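Local structure of MccF (Escherichia coli, 4IIY) at residues 184-189 and 342-347. The protein probably acts as a serine carboxypeptidase-like hydrolase of the S66 family that gives self-immunity to the peptide-nucleotide antibiotic microcin C7. The protein carries 1 engineered substitution. Numbering follows the deposited sequence.
Sequences ESFIKI and MLTLPL
The Phe-186 ring meets Thr-344 only at its edge: OG1 of Thr-344 lies near the ring plane, 4.2 Å from CD1 of Phe-186. The ring also packs edge-to-face with Phe-172. The same OG1 comes closer to the helix backbone, 3.5 Å from CA of Phe-186, so the threonine sits against the helix surface itself. One hydrogen bond joins the segments, from N of Thr-344 to OG of Ser-185, at 3.1 Å and nearly straight (163°). A chi1 of 177° directs OG of Ser-185 at that N, with CD2 of Leu-343 beside OG at 3.6 Å. An alanine at Ser-185 would take away this acceptor and is likely to leave the buried N-H of Thr-344 without its mate. One helical turn on, the side chains of Ile-189 and Thr-344 run antiparallel alongside each other, their CG2 methyls 3.9 Å apart. The side chain of Met-342 lies about 6 Å from that of Glu-270, a predicted charge-relay residue, so helix 178-191 packs on buried chain running from beside the predicted active site into strand 345-347. That strand pairs antiparallel with strand 162-164, while Ile-362 of strand 359-362 touches both Ile-189 and Pro-346.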
loop_
_atom_site.group_PDB
_atom_site.type_symbol
_atom_site.label_atom_id
_atom_site.label_comp_id
_atom_site.label_asym_id
_atom_site.label_seq_id
_atom_site.Cartn_x
_atom_site.Cartn_y
_atom_site.Cartn_z
ATOM N N GLU B 184 -17.519 26.348 -6.277
ATOM C CA GLU B 184 -17.273 27.179 -7.449
ATOM C C GLU B 184 -16.467 26.436 -8.514
ATOM O O GLU B 184 -16.756 26.555 -9.702
ATOM C CB GLU B 184 -16.597 28.484 -7.036
ATOM C CG GLU B 184 -17.557 29.469 -6.389
ATOM C CD GLU B 184 -16.866 30.548 -5.575
ATOM O OE1 GLU B 184 -15.685 30.852 -5.851
ATOM O OE2 GLU B 184 -17.510 31.093 -4.650
ATOM N N SER B 185 -15.473 25.654 -8.105
ATOM C CA SER B 185 -14.709 24.878 -9.085
ATOM C C SER B 185 -15.540 23.740 -9.690
ATOM O O SER B 185 -15.536 23.527 -10.909
ATOM C CB SER B 185 -13.427 24.322 -8.456
ATOM O OG SER B 185 -12.711 23.510 -9.368
ATOM N N PHE B 186 -16.248 23.011 -8.833
ATOM C CA PHE B 186 -17.138 21.927 -9.249
ATOM C C PHE B 186 -18.103 22.411 -10.337
ATOM O O PHE B 186 -18.186 21.833 -11.427
ATOM C CB PHE B 186 -17.900 21.426 -8.012
ATOM C CG PHE B 186 -18.992 20.427 -8.289
ATOM C CD1 PHE B 186 -18.706 19.078 -8.426
ATOM C CD2 PHE B 186 -20.321 20.834 -8.333
ATOM C CE1 PHE B 186 -19.722 18.159 -8.634
ATOM C CE2 PHE B 186 -21.339 19.925 -8.548
ATOM C CZ PHE B 186 -21.041 18.581 -8.687
ATOM N N ILE B 187 -18.829 23.484 -10.050
ATOM C CA ILE B 187 -19.843 23.951 -10.987
ATOM C C ILE B 187 -19.212 24.554 -12.250
ATOM O O ILE B 187 -19.730 24.350 -13.350
ATOM C CB ILE B 187 -20.859 24.916 -10.310
ATOM C CG1 ILE B 187 -22.174 24.962 -11.098
ATOM C CG2 ILE B 187 -20.259 26.305 -10.090
ATOM C CD1 ILE B 187 -22.975 23.675 -11.017
ATOM N N LYS B 188 -18.090 25.253 -12.119
ATOM C CA LYS B 188 -17.422 25.805 -13.294
ATOM C C LYS B 188 -16.933 24.716 -14.251
ATOM O O LYS B 188 -17.204 24.755 -15.459
ATOM C CB LYS B 188 -16.237 26.672 -12.867
ATOM C CG LYS B 188 -15.446 27.278 -14.021
ATOM C CD LYS B 188 -16.262 28.320 -14.764
ATOM C CE LYS B 188 -15.424 29.071 -15.787
ATOM N NZ LYS B 188 -16.226 30.140 -16.448
ATOM N N ILE B 189 -16.195 23.753 -13.714
ATOM C CA ILE B 189 -15.590 22.709 -14.530
ATOM C C ILE B 189 -16.655 21.885 -15.246
ATOM O O ILE B 189 -16.514 21.558 -16.428
ATOM C CB ILE B 189 -14.704 21.774 -13.672
ATOM C CG1 ILE B 189 -13.473 22.516 -13.144
ATOM C CG2 ILE B 189 -14.258 20.568 -14.478
ATOM C CD1 ILE B 189 -12.541 23.010 -14.231
ATOM N N MET B 342 -11.151 22.204 -2.526
ATOM C CA MET B 342 -10.726 21.224 -3.507
ATOM C C MET B 342 -11.237 21.605 -4.892
ATOM O O MET B 342 -12.421 21.897 -5.058
ATOM C CB MET B 342 -11.285 19.858 -3.118
ATOM C CG MET B 342 -10.762 18.737 -3.979
ATOM S SD MET B 342 -11.724 17.222 -3.781
ATOM C CE MET B 342 -10.594 16.146 -4.664
ATOM N N LEU B 343 -10.340 21.607 -5.872
ATOM C CA LEU B 343 -10.703 21.840 -7.265
ATOM C C LEU B 343 -11.120 20.516 -7.911
ATOM O O LEU B 343 -10.761 19.440 -7.427
ATOM C CB LEU B 343 -9.508 22.424 -8.019
ATOM C CG LEU B 343 -8.926 23.703 -7.402
ATOM C CD1 LEU B 343 -7.611 24.086 -8.068
ATOM C CD2 LEU B 343 -9.921 24.854 -7.484
ATOM N N THR B 344 -11.871 20.600 -9.001
ATOM C CA THR B 344 -12.316 19.436 -9.766
ATOM C C THR B 344 -11.409 19.253 -10.989
ATOM O O THR B 344 -11.176 20.219 -11.734
ATOM C CB THR B 344 -13.786 19.609 -10.191
ATOM O OG1 THR B 344 -14.624 19.543 -9.032
ATOM C CG2 THR B 344 -14.204 18.516 -11.159
ATOM N N LEU B 345 -10.914 18.029 -11.200
ATOM C CA LEU B 345 -9.940 17.735 -12.255
ATOM C C LEU B 345 -10.365 16.530 -13.098
ATOM O O LEU B 345 -10.495 15.418 -12.579
ATOM C CB LEU B 345 -8.588 17.418 -11.614
ATOM C CG LEU B 345 -7.440 17.056 -12.554
ATOM C CD1 LEU B 345 -6.984 18.272 -13.338
ATOM C CD2 LEU B 345 -6.276 16.463 -11.768
ATOM N N PRO B 346 -10.571 16.722 -14.408
ATOM C CA PRO B 346 -10.807 15.546 -15.255
ATOM C C PRO B 346 -9.513 14.739 -15.382
ATOM O O PRO B 346 -8.432 15.320 -15.542
ATOM C CB PRO B 346 -11.200 16.159 -16.604
ATOM C CG PRO B 346 -10.501 17.490 -16.626
ATOM C CD PRO B 346 -10.533 17.975 -15.184
ATOM N N LEU B 347 -9.619 13.420 -15.298
ATOM C CA LEU B 347 -8.476 12.530 -15.472
ATOM C C LEU B 347 -8.493 11.870 -16.849
ATOM O O LEU B 347 -9.543 11.430 -17.318
ATOM C CB LEU B 347 -8.494 11.438 -14.406
ATOM C CG LEU B 347 -8.416 11.906 -12.954
ATOM C CD1 LEU B 347 -8.694 10.747 -12.017
ATOM C CD2 LEU B 347 -7.062 12.502 -12.673
#